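Local coordinates for protein lovastatin nonaketide synthase, polyketide synthase component (Aspergillus terreus, PDB 7CPX) that builds the dihydromonacolin L backbone of lovastatin from malonyl-CoA as an iterative, homodimeric, multidomain polyketide synthase, at residues Asn276-Thr281 against His289-Ala294; Glu1107-Met1112 against Asp1145-Gly1150; Arg1137-Gln1142 against Cys1219-Phe1224. The protein carries 2 engineered substitutions. All coordinates share one frame; numbering follows the deposited sequence.

In the fold
Contact 1 stands alone in the ketosynthase, while contacts 2 and 3 share the C-terminal half of the dehydratase; the centre of contact 1 lies about 73 Å from that of contact 2 and about 61 Å from that of contact 3. Centres of contacts 2 and 3 are about 14 Å apart, and they touch: Ser1149 OG of contact 2 is 2.6 Å from Phe1224 O of contact 3, probably a hydrogen bond. Contact 1 brings the side chain of Gln292 to about 6 Å from that of His320, a predicted ketosynthase catalytic residue. In contact 3 the Arg1137 side chain is about 9 Å from that of Asp1174, the predicted dehydratase proton donor; contact 2 is remote from the catalytic residues.

Contact 1: residues Asn276-Thr281 against His289-Ala294; sequences NQDGRT and HSAQEA
Ala291 puts its methyl group against the carboxylate of Asp278, CB lying 3.1 Å from Asp278 OD1, and the same CB is 3.5 Å from the backbone Gln277 O. The methyl sits beside the end region of strand 268-277, and helix 289-302 begins its first turns there. Asp278 reaches it because CG stands beside the backbone N, anti to the carbonyl carbon (chi1 -60°). Two residues before Asp278, the Asn276 amide lies by the helix backbone, with ND2 2.7 Å from Ala291 O. Gln292 adds its aliphatic part, CG being 4.3 Å from Asp278 OD1.

Asp278 and Asn276 are tied to Asn440 of the neighbouring strand 439-446: Asn276 OD1 and Asp278 OD1 both accept hydrogen bonds from Asn440 ND2. Gln277 turns the other way, from the helix, and its NE2 donates to Asp278 O at 2.9 Å, the donor lying in the carbonyl plane on a lone pair; NE2 also bonds Gly437 O, just before that strand, and OE1 bonds Thr439 OG1.

This is the strand-to-helix passage of the C-terminal half of the thiolase-type ketosynthase fold, and it takes part in the dimer interface: the backbone of Gln277 pairs with the second subunit, and Arg280 NH2 bonds Gln121 OE1 of that subunit. With Asn440 shared by Asn276 and Asp278, the chemistry implies a polar, buried seam, in which the carboxylate's charge is probably moderated by the hydrogen bond from Asn440 ND2.

Contact 2: residues Glu1107-Met1112 against Asp1145-Gly1150; sequences EEHPHM and DLRASG
An irregular loop, 1107-1112, passes beside strand 1147-1152, and the nearest pair of CA atoms, those of Met1112 and Ala1148, is 7.0 Å apart. Side chains do the joining. The His1109 ring, its CG anti to the backbone N (chi1 -158°), lies across Arg1147: the arginine CD sits over the centre of one face in a CH-pi contact, 3.6 Å from the ring centroid and 11° off the normal. Pro1110 CD lies over the opposite face, toward the rim. Beyond CD the arginine swings past the ring, so that His1109 CE1 rests over a face of the guanidinium, 3.4 Å from Arg1147 CZ. Asp1145 comes to the ring edge instead, CB 3.5 Å from His1109 NE2, with its carboxylate turned nearly perpendicular to the imidazole. The guanidinium by CE1 and the acid at the edge would probably pull the histidine's ionisation in opposite directions.

All this belongs to the C-terminal hotdog fold of the dehydratase, on the side that meets the ketoreductase domain: His2200 of helix 2195-2203 meets the His1109 ring edge-to-face, and Trp2197 makes a weak hydrogen bond to Asp1145 OD2. Trp2019 of the second subunit packs on Arg1147.

Met1112 takes the other end of the contact. The bend at chi3 (86°) places CE alongside the strand, 3.8 Å from Arg1147 CB and near Ala1148 CA, while SD lies 3.6 Å from Ser1149 CB. The serine hydroxyl OG has other company, including a hydrogen bond with Asn1225 OD1.

Contact 3: residues Arg1137-Gln1142 against Cys1219-Phe1224; sequences RLHNMQ and CEKVAF
Phe1224 reaches from strand 1222-1230 to Leu1138 and Met1141 in the C-terminal hotdog fold of the dehydratase, where strand 1147-1152 lies between strands 1140-1144 and 1222-1230; the CA atoms of Met1141 and Phe1224 are 8.8 Å apart, and no hydrogen bond joins the two segments. The buried half is made by the phenyl ring. Its CG stands between the backbone N and the carbonyl carbon (chi1 73°), and the tip of the ring meets the other segment: Leu1138 CD1 is 3.5 Å from Phe1224 CE2, and Met1141 CG approaches the ring edge, 3.7 Å from Phe1224 CZ. Asn1140 O also comes up at that edge, near the ring plane. Thr1179 of helix 1170-1184 touches both Leu1138 and Phe1224, so this apolar patch lies between the sheet and the helix it wraps, which also carries the predicted proton donor Asp1174.

The other half is looser and more exposed to solvent. Here His1139 and Lys1221 meet as flat ring and aliphatic chain: Lys1221 CD sits over one face of the imidazole, 4.2 Å from its centroid and 27° off the normal, with NZ carried toward the rim. At His1139 and Asn1140, opposite Thr1151 of strand 1147-1152, there is a classic beta bulge. Arg1137 and Glu1220 carry opposite charges but stay too far apart for a salt bridge, Arg1137 NH1 being 4.3 Å from Glu1220 OE2; Arg1137 NH1 forms its salt bridge with Asp1153 OD2. Back in the buried half, a Met-aromatic contact brings Met1141 SD to the edge of the Phe1224 ring, 5.2 Å from its centroid.

Contact 1: residues Asn276-Thr281 against His289-Ala294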
ATOM      1  N   ASN A 276      13.699  38.920  25.886  1.00 76.16           N
ATOM      2  CA  ASN A 276      14.750  39.275  24.948  1.00 76.16           C
ATOM      3  C   ASN A 276      15.044  38.062  24.075  1.00 76.16           C
ATOM      4  O   ASN A 276      14.476  36.982  24.262  1.00 76.16           O
ATOM      5  CB  ASN A 276      16.002  39.775  25.685  1.00 76.16           C
ATOM      6  CG  ASN A 276      17.128  38.759  25.702  1.00 76.16           C
ATOM      7  OD1 ASN A 276      16.921  37.580  25.987  1.00 76.16           O
ATOM      8  ND2 ASN A 276      18.337  39.221  25.411  1.00 76.16           N
ATOM      9  N   GLN A 277      15.940  38.247  23.114  1.00 77.47           N
ATOM     10  CA  GLN A 277      16.228  37.237  22.110  1.00 77.47           C
ATOM     11  C   GLN A 277      17.733  37.074  21.958  1.00 77.47           C
ATOM     12  O   GLN A 277      18.503  38.001  22.219  1.00 77.47           O
ATOM     13  CB  GLN A 277      15.584  37.626  20.777  1.00 77.47           C
ATOM     14  CG  GLN A 277      16.049  36.842  19.575  1.00 77.47           C
ATOM     15  CD  GLN A 277      15.683  35.382  19.635  1.00 77.47           C
ATOM     16  OE1 GLN A 277      14.607  35.016  20.102  1.00 77.47           O
ATOM     17  NE2 GLN A 277      16.578  34.533  19.150  1.00 77.47           N
ATOM     18  N   ASP A 278      18.143  35.880  21.544  1.00 80.09           N
ATOM     19  CA  ASP A 278      19.545  35.618  21.263  1.00 80.09           C
ATOM     20  C   ASP A 278      19.906  36.123  19.874  1.00 80.09           C
ATOM     21  O   ASP A 278      19.146  35.957  18.917  1.00 80.09           O
ATOM     22  CB  ASP A 278      19.844  34.123  21.365  1.00 80.09           C
ATOM     23  CG  ASP A 278      19.547  33.564  22.737  1.00 80.09           C
ATOM     24  OD1 ASP A 278      19.698  34.309  23.726  1.00 80.09           O
ATOM     25  OD2 ASP A 278      19.166  32.379  22.833  1.00 80.09           O
ATOM     26  N   GLY A 279      21.078  36.739  19.769  1.00 82.35           N
ATOM     27  CA  GLY A 279      21.548  37.240  18.494  1.00 82.35           C
ATOM     28  C   GLY A 279      21.937  36.124  17.548  1.00 82.35           C
ATOM     29  O   GLY A 279      21.426  35.006  17.654  1.00 82.35           O
ATOM     30  N   ARG A 280      22.843  36.417  16.616  1.00 85.66           N
ATOM     31  CA  ARG A 280      23.300  35.422  15.647  1.00 85.66           C
ATOM     32  C   ARG A 280      24.292  34.482  16.332  1.00 85.66           C
ATOM     33  O   ARG A 280      25.498  34.480  16.072  1.00 85.66           O
ATOM     34  CB  ARG A 280      23.913  36.100  14.430  1.00 85.66           C
ATOM     35  CG  ARG A 280      24.048  35.180  13.229  1.00 85.66           C
ATOM     36  CD  ARG A 280      24.731  35.865  12.057  1.00 85.66           C
ATOM     37  NE  ARG A 280      24.067  37.105  11.670  1.00 85.66           N
ATOM     38  CZ  ARG A 280      24.440  38.318  12.055  1.00 85.66           C
ATOM     39  NH1 ARG A 280      25.475  38.505  12.859  1.00 85.66           N
ATOM     40  NH2 ARG A 280      23.756  39.374  11.623  1.00 85.66           N
ATOM     41  N   THR A 281      23.751  33.668  17.233  1.00 83.54           N
ATOM     42  CA  THR A 281      24.552  32.704  17.967  1.00 83.54           C
ATOM     43  C   THR A 281      25.109  31.652  17.009  1.00 83.54           C
ATOM     44  O   THR A 281      24.797  31.625  15.815  1.00 83.54           O
ATOM     45  CB  THR A 281      23.713  32.049  19.063  1.00 83.54           C
ATOM     46  OG1 THR A 281      22.641  32.923  19.433  1.00 83.54           O
ATOM     47  CG2 THR A 281      24.563  31.758  20.289  1.00 83.54           C
ATOM     48  N   HIS A 289      24.545  33.205  26.134  1.00 83.45           N
ATOM     49  CA  HIS A 289      24.674  33.596  27.534  1.00 83.45           C
ATOM     50  C   HIS A 289      24.611  35.109  27.687  1.00 83.45           C
ATOM     51  O   HIS A 289      24.014  35.618  28.642  1.00 83.45           O
ATOM     52  CB  HIS A 289      25.978  33.055  28.115  1.00 83.45           C
ATOM     53  CG  HIS A 289      27.206  33.670  27.518  1.00 83.45           C
ATOM     54  ND1 HIS A 289      27.812  33.174  26.383  1.00 83.45           N
ATOM     55  CD2 HIS A 289      27.940  34.743  27.896  1.00 83.45           C
ATOM     56  CE1 HIS A 289      28.867  33.913  26.089  1.00 83.45           C
ATOM     57  NE2 HIS A 289      28.967  34.872  26.993  1.00 83.45           N
ATOM     58  N   SER A 290      25.232  35.845  26.762  1.00 81.07           N
ATOM     59  CA  SER A 290      25.215  37.301  26.846  1.00 81.07           C
ATOM     60  C   SER A 290      23.797  37.839  26.724  1.00 81.07           C
ATOM     61  O   SER A 290      23.404  38.754  27.459  1.00 81.07           O
ATOM     62  CB  SER A 290      26.107  37.896  25.757  1.00 81.07           C
ATOM     63  OG  SER A 290      26.095  39.312  25.805  1.00 81.07           O
ATOM     64  N   ALA A 291      23.011  37.284  25.799  1.00 80.52           N
ATOM     65  CA  ALA A 291      21.640  37.747  25.623  1.00 80.52           C
ATOM     66  C   ALA A 291      20.814  37.501  26.877  1.00 80.52           C
ATOM     67  O   ALA A 291      20.039  38.366  27.298  1.00 80.52           O
ATOM     68  CB  ALA A 291      21.007  37.054  24.417  1.00 80.52           C
ATOM     69  N   GLN A 292      20.968  36.327  27.491  1.00 81.50           N
ATOM     70  CA  GLN A 292      20.199  36.017  28.692  1.00 81.50           C
ATOM     71  C   GLN A 292      20.651  36.868  29.873  1.00 81.50           C
ATOM     72  O   GLN A 292      19.827  37.288  30.695  1.00 81.50           O
ATOM     73  CB  GLN A 292      20.323  34.529  29.011  1.00 81.50           C
ATOM     74  CG  GLN A 292      19.756  33.636  27.924  1.00 81.50           C
ATOM     75  CD  GLN A 292      20.194  32.197  28.060  1.00 81.50           C
ATOM     76  OE1 GLN A 292      20.835  31.821  29.040  1.00 81.50           O
ATOM     77  NE2 GLN A 292      19.851  31.380  27.072  1.00 81.50           N
ATOM     78  N   GLU A 293      21.955  37.131  29.978  1.00 84.43           N
ATOM     79  CA  GLU A 293      22.444  38.031  31.015  1.00 84.43           C
ATOM     80  C   GLU A 293      21.854  39.422  30.844  1.00 84.43           C
ATOM     81  O   GLU A 293      21.421  40.050  31.820  1.00 84.43           O
ATOM     82  CB  GLU A 293      23.971  38.090  30.973  1.00 84.43           C
ATOM     83  CG  GLU A 293      24.598  39.029  31.994  1.00 84.43           C
ATOM     84  CD  GLU A 293      26.062  39.296  31.711  1.00 84.43           C
ATOM     85  OE1 GLU A 293      26.601  38.706  30.751  1.00 84.43           O
ATOM     86  OE2 GLU A 293      26.677  40.096  32.448  1.00 84.43           O
ATOM     87  N   ALA A 294      21.834  39.922  29.608  1.00 81.31           N
ATOM     88  CA  ALA A 294      21.234  41.224  29.348  1.00 81.31           C
ATOM     89  C   ALA A 294      19.750  41.210  29.676  1.00 81.31           C
ATOM     90  O   ALA A 294      19.215  42.186  30.210  1.00 81.31           O
ATOM     91  CB  ALA A 294      21.458  41.624  27.889  1.00 81.31           C
TER

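Contact 2: residues Glu1107-Met1112 against Asp1145-Gly1150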
ATOM      1  N   GLU A1107      26.602 -34.768  -1.105  1.00 98.51           N
ATOM      2  CA  GLU A1107      27.623 -35.418  -0.286  1.00 98.51           C
ATOM      3  C   GLU A1107      28.953 -34.659  -0.337  1.00 98.51           C
ATOM      4  O   GLU A1107      30.003 -35.208  -0.666  1.00 98.51           O
ATOM      5  CB  GLU A1107      27.799 -36.861  -0.738  1.00 98.51           C
ATOM      6  CG  GLU A1107      28.226 -37.809   0.368  1.00 98.51           C
ATOM      7  CD  GLU A1107      27.111 -38.085   1.360  1.00 98.51           C
ATOM      8  OE1 GLU A1107      26.028 -37.477   1.224  1.00 98.51           O
ATOM      9  OE2 GLU A1107      27.317 -38.910   2.274  1.00 98.51           O
ATOM     10  N   GLU A1108      28.893 -33.373   0.011  1.00100.41           N
ATOM     11  CA  GLU A1108      30.093 -32.570   0.246  1.00100.41           C
ATOM     12  C   GLU A1108      31.112 -32.780  -0.878  1.00100.41           C
ATOM     13  O   GLU A1108      32.160 -33.399  -0.700  1.00100.41           O
ATOM     14  CB  GLU A1108      30.698 -32.894   1.613  1.00100.41           C
ATOM     15  CG  GLU A1108      31.855 -31.989   2.003  1.00100.41           C
ATOM     16  CD  GLU A1108      32.325 -32.224   3.426  1.00100.41           C
ATOM     17  OE1 GLU A1108      31.692 -33.034   4.135  1.00100.41           O
ATOM     18  OE2 GLU A1108      33.325 -31.597   3.836  1.00100.41           O
ATOM     19  N   HIS A1109      30.754 -32.245  -2.051  1.00 98.01           N
ATOM     20  CA  HIS A1109      31.362 -32.585  -3.334  1.00 98.01           C
ATOM     21  C   HIS A1109      32.843 -32.914  -3.167  1.00 98.01           C
ATOM     22  O   HIS A1109      33.587 -32.158  -2.531  1.00 98.01           O
ATOM     23  CB  HIS A1109      31.177 -31.425  -4.316  1.00 98.01           C
ATOM     24  CG  HIS A1109      31.273 -31.828  -5.753  1.00 98.01           C
ATOM     25  ND1 HIS A1109      30.385 -32.700  -6.342  1.00 98.01           N
ATOM     26  CD2 HIS A1109      32.161 -31.488  -6.715  1.00 98.01           C
ATOM     27  CE1 HIS A1109      30.717 -32.877  -7.608  1.00 98.01           C
ATOM     28  NE2 HIS A1109      31.793 -32.153  -7.860  1.00 98.01           N
ATOM     29  N   PRO A1110      33.301 -34.040  -3.731  1.00 98.77           N
ATOM     30  CA  PRO A1110      34.493 -34.714  -3.195  1.00 98.77           C
ATOM     31  C   PRO A1110      35.781 -33.910  -3.213  1.00 98.77           C
ATOM     32  O   PRO A1110      36.363 -33.630  -2.160  1.00 98.77           O
ATOM     33  CB  PRO A1110      34.617 -35.936  -4.108  1.00 98.77           C
ATOM     34  CG  PRO A1110      34.047 -35.468  -5.410  1.00 98.77           C
ATOM     35  CD  PRO A1110      32.880 -34.622  -5.018  1.00 98.77           C
ATOM     36  N   HIS A1111      36.232 -33.530  -4.403  1.00 99.35           N
ATOM     37  CA  HIS A1111      37.507 -32.857  -4.589  1.00 99.35           C
ATOM     38  C   HIS A1111      37.232 -31.446  -5.066  1.00 99.35           C
ATOM     39  O   HIS A1111      36.617 -31.253  -6.119  1.00 99.35           O
ATOM     40  CB  HIS A1111      38.384 -33.581  -5.610  1.00 99.35           C
ATOM     41  CG  HIS A1111      38.322 -35.070  -5.516  1.00 99.35           C
ATOM     42  ND1 HIS A1111      39.209 -35.808  -4.763  1.00 99.35           N
ATOM     43  CD2 HIS A1111      37.489 -35.963  -6.099  1.00 99.35           C
ATOM     44  CE1 HIS A1111      38.918 -37.091  -4.878  1.00 99.35           C
ATOM     45  NE2 HIS A1111      37.879 -37.212  -5.682  1.00 99.35           N
ATOM     46  N   MET A1112      37.684 -30.469  -4.293  1.00 93.80           N
ATOM     47  CA  MET A1112      37.474 -29.073  -4.645  1.00 93.80           C
ATOM     48  C   MET A1112      38.722 -28.318  -4.219  1.00 93.80           C
ATOM     49  O   MET A1112      39.055 -28.290  -3.031  1.00 93.80           O
ATOM     50  CB  MET A1112      36.224 -28.520  -3.969  1.00 93.80           C
ATOM     51  CG  MET A1112      35.075 -29.509  -3.881  1.00 93.80           C
ATOM     52  SD  MET A1112      33.529 -28.736  -3.380  1.00 93.80           S
ATOM     53  CE  MET A1112      32.909 -28.190  -4.967  1.00 93.80           C
ATOM     54  N   ASP A1145      34.677 -28.926 -10.588  1.00 95.96           N
ATOM     55  CA  ASP A1145      33.622 -29.563 -11.373  1.00 95.96           C
ATOM     56  C   ASP A1145      32.394 -28.665 -11.476  1.00 95.96           C
ATOM     57  O   ASP A1145      31.256 -29.111 -11.329  1.00 95.96           O
ATOM     58  CB  ASP A1145      33.249 -30.920 -10.779  1.00 95.96           C
ATOM     59  CG  ASP A1145      34.427 -31.871 -10.711  1.00 95.96           C
ATOM     60  OD1 ASP A1145      35.526 -31.492 -11.165  1.00 95.96           O
ATOM     61  OD2 ASP A1145      34.253 -32.998 -10.202  1.00 95.96           O
ATOM     62  N   LEU A1146      32.630 -27.380 -11.734  1.00 92.14           N
ATOM     63  CA  LEU A1146      31.550 -26.402 -11.830  1.00 92.14           C
ATOM     64  C   LEU A1146      30.713 -26.403 -10.554  1.00 92.14           C
ATOM     65  O   LEU A1146      29.485 -26.310 -10.589  1.00 92.14           O
ATOM     66  CB  LEU A1146      30.674 -26.674 -13.055  1.00 92.14           C
ATOM     67  CG  LEU A1146      29.696 -25.570 -13.454  1.00 92.14           C
ATOM     68  CD1 LEU A1146      30.430 -24.263 -13.682  1.00 92.14           C
ATOM     69  CD2 LEU A1146      28.920 -25.970 -14.698  1.00 92.14           C
ATOM     70  N   ARG A1147      31.389 -26.515  -9.414  1.00 92.00           N
ATOM     71  CA  ARG A1147      30.717 -26.625  -8.131  1.00 92.00           C
ATOM     72  C   ARG A1147      31.596 -25.999  -7.062  1.00 92.00           C
ATOM     73  O   ARG A1147      32.808 -25.847  -7.237  1.00 92.00           O
ATOM     74  CB  ARG A1147      30.417 -28.085  -7.786  1.00 92.00           C
ATOM     75  CG  ARG A1147      28.951 -28.381  -7.568  1.00 92.00           C
ATOM     76  CD  ARG A1147      28.676 -29.872  -7.622  1.00 92.00           C
ATOM     77  NE  ARG A1147      28.539 -30.351  -8.992  1.00 92.00           N
ATOM     78  CZ  ARG A1147      28.066 -31.545  -9.326  1.00 92.00           C
ATOM     79  NH1 ARG A1147      27.672 -32.413  -8.410  1.00 92.00           N
ATOM     80  NH2 ARG A1147      27.982 -31.872 -10.612  1.00 92.00           N
ATOM     81  N   ALA A1148      30.970 -25.635  -5.946  1.00 87.22           N
ATOM     82  CA  ALA A1148      31.706 -25.104  -4.812  1.00 87.22           C
ATOM     83  C   ALA A1148      31.044 -25.577  -3.531  1.00 87.22           C
ATOM     84  O   ALA A1148      29.890 -26.007  -3.524  1.00 87.22           O
ATOM     85  CB  ALA A1148      31.786 -23.573  -4.845  1.00 87.22           C
ATOM     86  N   SER A1149      31.803 -25.512  -2.444  1.00 87.54           N
ATOM     87  CA  SER A1149      31.294 -25.886  -1.134  1.00 87.54           C
ATOM     88  C   SER A1149      32.196 -25.256  -0.088  1.00 87.54           C
ATOM     89  O   SER A1149      33.177 -24.586  -0.412  1.00 87.54           O
ATOM     90  CB  SER A1149      31.234 -27.406  -0.970  1.00 87.54           C
ATOM     91  OG  SER A1149      30.779 -27.760   0.323  1.00 87.54           O
ATOM     92  N   GLY A1150      31.844 -25.459   1.162  1.00 88.49           N
ATOM     93  CA  GLY A1150      32.677 -24.987   2.248  1.00 88.49           C
ATOM     94  C   GLY A1150      31.822 -24.564   3.432  1.00 88.49           C
ATOM     95  O   GLY A1150      30.794 -25.182   3.713  1.00 88.49           O
TER

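Contact 3: residues Arg1137-Gln1142 against Cys1219-Phe1224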
ATOM      1  N   ARG A1137      32.271 -12.632   4.846  1.00 89.62           N
ATOM      2  CA  ARG A1137      32.118 -13.622   5.905  1.00 89.62           C
ATOM      3  C   ARG A1137      32.227 -15.058   5.408  1.00 89.62           C
ATOM      4  O   ARG A1137      31.899 -15.983   6.159  1.00 89.62           O
ATOM      5  CB  ARG A1137      30.774 -13.419   6.606  1.00 89.62           C
ATOM      6  CG  ARG A1137      30.780 -12.341   7.677  1.00 89.62           C
ATOM      7  CD  ARG A1137      31.391 -12.846   8.969  1.00 89.62           C
ATOM      8  NE  ARG A1137      31.186 -11.915  10.071  1.00 89.62           N
ATOM      9  CZ  ARG A1137      31.357 -12.222  11.349  1.00 89.62           C
ATOM     10  NH1 ARG A1137      31.726 -13.435  11.726  1.00 89.62           N
ATOM     11  NH2 ARG A1137      31.148 -11.288  12.273  1.00 89.62           N
ATOM     12  N   LEU A1138      32.678 -15.269   4.173  1.00 86.31           N
ATOM     13  CA  LEU A1138      32.874 -16.620   3.664  1.00 86.31           C
ATOM     14  C   LEU A1138      34.088 -17.243   4.338  1.00 86.31           C
ATOM     15  O   LEU A1138      35.225 -17.019   3.912  1.00 86.31           O
ATOM     16  CB  LEU A1138      33.047 -16.596   2.146  1.00 86.31           C
ATOM     17  CG  LEU A1138      33.166 -17.941   1.433  1.00 86.31           C
ATOM     18  CD1 LEU A1138      31.936 -18.788   1.679  1.00 86.31           C
ATOM     19  CD2 LEU A1138      33.365 -17.724  -0.053  1.00 86.31           C
ATOM     20  N   HIS A1139      33.856 -18.026   5.393  1.00 89.38           N
ATOM     21  CA  HIS A1139      34.963 -18.544   6.189  1.00 89.38           C
ATOM     22  C   HIS A1139      35.935 -19.340   5.330  1.00 89.38           C
ATOM     23  O   HIS A1139      37.147 -19.093   5.352  1.00 89.38           O
ATOM     24  CB  HIS A1139      34.425 -19.408   7.329  1.00 89.38           C
ATOM     25  CG  HIS A1139      35.482 -20.205   8.027  1.00 89.38           C
ATOM     26  ND1 HIS A1139      36.569 -19.623   8.643  1.00 89.38           N
ATOM     27  CD2 HIS A1139      35.623 -21.541   8.201  1.00 89.38           C
ATOM     28  CE1 HIS A1139      37.331 -20.564   9.170  1.00 89.38           C
ATOM     29  NE2 HIS A1139      36.779 -21.737   8.916  1.00 89.38           N
ATOM     30  N   ASN A1140      35.424 -20.301   4.566  1.00 87.95           N
ATOM     31  CA  ASN A1140      36.270 -21.106   3.701  1.00 87.95           C
ATOM     32  C   ASN A1140      35.434 -21.642   2.554  1.00 87.95           C
ATOM     33  O   ASN A1140      34.243 -21.921   2.713  1.00 87.95           O
ATOM     34  CB  ASN A1140      36.915 -22.268   4.462  1.00 87.95           C
ATOM     35  CG  ASN A1140      35.928 -23.371   4.779  1.00 87.95           C
ATOM     36  OD1 ASN A1140      34.746 -23.117   5.006  1.00 87.95           O
ATOM     37  ND2 ASN A1140      36.408 -24.607   4.787  1.00 87.95           N
ATOM     38  N   MET A1141      36.073 -21.799   1.399  1.00 88.14           N
ATOM     39  CA  MET A1141      35.405 -22.326   0.224  1.00 88.14           C
ATOM     40  C   MET A1141      36.384 -23.173  -0.571  1.00 88.14           C
ATOM     41  O   MET A1141      37.603 -23.019  -0.474  1.00 88.14           O
ATOM     42  CB  MET A1141      34.836 -21.204  -0.652  1.00 88.14           C
ATOM     43  CG  MET A1141      34.051 -21.700  -1.855  1.00 88.14           C
ATOM     44  SD  MET A1141      33.124 -20.399  -2.689  1.00 88.14           S
ATOM     45  CE  MET A1141      34.449 -19.316  -3.208  1.00 88.14           C
ATOM     46  N   GLN A1142      35.828 -24.080  -1.365  1.00 89.43           N
ATOM     47  CA  GLN A1142      36.615 -24.934  -2.240  1.00 89.43           C
ATOM     48  C   GLN A1142      35.747 -25.321  -3.426  1.00 89.43           C
ATOM     49  O   GLN A1142      34.586 -25.699  -3.247  1.00 89.43           O
ATOM     50  CB  GLN A1142      37.119 -26.172  -1.494  1.00 89.43           C
ATOM     51  CG  GLN A1142      36.036 -26.966  -0.778  1.00 89.43           C
ATOM     52  CD  GLN A1142      35.909 -26.592   0.683  1.00 89.43           C
ATOM     53  OE1 GLN A1142      35.723 -25.425   1.025  1.00 89.43           O
ATOM     54  NE2 GLN A1142      36.019 -27.584   1.557  1.00 89.43           N
ATOM     55  N   CYS A1219      27.076 -20.578  17.192  1.00101.55           N
ATOM     56  CA  CYS A1219      28.048 -21.064  16.219  1.00101.55           C
ATOM     57  C   CYS A1219      28.158 -20.108  15.039  1.00101.55           C
ATOM     58  O   CYS A1219      29.265 -19.813  14.574  1.00101.55           O
ATOM     59  CB  CYS A1219      27.656 -22.462  15.740  1.00101.55           C
ATOM     60  SG  CYS A1219      26.045 -22.540  14.925  1.00101.55           S
ATOM     61  N   GLU A1220      27.018 -19.612  14.552  1.00 97.97           N
ATOM     62  CA  GLU A1220      26.961 -18.645  13.458  1.00 97.97           C
ATOM     63  C   GLU A1220      27.966 -18.980  12.364  1.00 97.97           C
ATOM     64  O   GLU A1220      28.612 -18.087  11.807  1.00 97.97           O
ATOM     65  CB  GLU A1220      27.193 -17.225  13.986  1.00 97.97           C
ATOM     66  CG  GLU A1220      28.566 -16.974  14.592  1.00 97.97           C
ATOM     67  CD  GLU A1220      28.716 -15.562  15.122  1.00 97.97           C
ATOM     68  OE1 GLU A1220      27.682 -14.916  15.393  1.00 97.97           O
ATOM     69  OE2 GLU A1220      29.865 -15.098  15.265  1.00 97.97           O
ATOM     70  N   LYS A1221      28.100 -20.266  12.050  1.00 91.65           N
ATOM     71  CA  LYS A1221      28.999 -20.711  10.989  1.00 91.65           C
ATOM     72  C   LYS A1221      28.448 -22.019  10.445  1.00 91.65           C
ATOM     73  O   LYS A1221      28.493 -23.045  11.131  1.00 91.65           O
ATOM     74  CB  LYS A1221      30.425 -20.875  11.506  1.00 91.65           C
ATOM     75  CG  LYS A1221      31.426 -21.252  10.433  1.00 91.65           C
ATOM     76  CD  LYS A1221      32.853 -20.939  10.852  1.00 91.65           C
ATOM     77  CE  LYS A1221      33.280 -21.754  12.064  1.00 91.65           C
ATOM     78  NZ  LYS A1221      34.690 -21.470  12.454  1.00 91.65           N
ATOM     79  N   VAL A1222      27.932 -21.981   9.221  1.00 89.40           N
ATOM     80  CA  VAL A1222      27.185 -23.089   8.645  1.00 89.40           C
ATOM     81  C   VAL A1222      27.829 -23.494   7.329  1.00 89.40           C
ATOM     82  O   VAL A1222      28.386 -22.665   6.602  1.00 89.40           O
ATOM     83  CB  VAL A1222      25.703 -22.719   8.430  1.00 89.40           C
ATOM     84  CG1 VAL A1222      25.048 -22.351   9.752  1.00 89.40           C
ATOM     85  CG2 VAL A1222      25.587 -21.581   7.432  1.00 89.40           C
ATOM     86  N   ALA A1223      27.727 -24.781   7.015  1.00 89.17           N
ATOM     87  CA  ALA A1223      28.318 -25.294   5.795  1.00 89.17           C
ATOM     88  C   ALA A1223      27.405 -24.999   4.609  1.00 89.17           C
ATOM     89  O   ALA A1223      26.236 -24.641   4.760  1.00 89.17           O
ATOM     90  CB  ALA A1223      28.578 -26.792   5.919  1.00 89.17           C
ATOM     91  N   PHE A1224      27.956 -25.157   3.410  1.00 86.75           N
ATOM     92  CA  PHE A1224      27.218 -24.855   2.196  1.00 86.75           C
ATOM     93  C   PHE A1224      27.769 -25.677   1.043  1.00 86.75           C
ATOM     94  O   PHE A1224      28.961 -25.999   0.998  1.00 86.75           O
ATOM     95  CB  PHE A1224      27.297 -23.366   1.842  1.00 86.75           C
ATOM     96  CG  PHE A1224      28.641 -22.939   1.320  1.00 86.75           C
ATOM     97  CD1 PHE A1224      28.931 -23.029  -0.028  1.00 86.75           C
ATOM     98  CD2 PHE A1224      29.613 -22.451   2.176  1.00 86.75           C
ATOM     99  CE1 PHE A1224      30.162 -22.646  -0.515  1.00 86.75           C
ATOM    100  CE2 PHE A1224      30.847 -22.062   1.694  1.00 86.75           C
ATOM    101  CZ  PHE A1224      31.122 -22.159   0.346  1.00 86.75           C
TER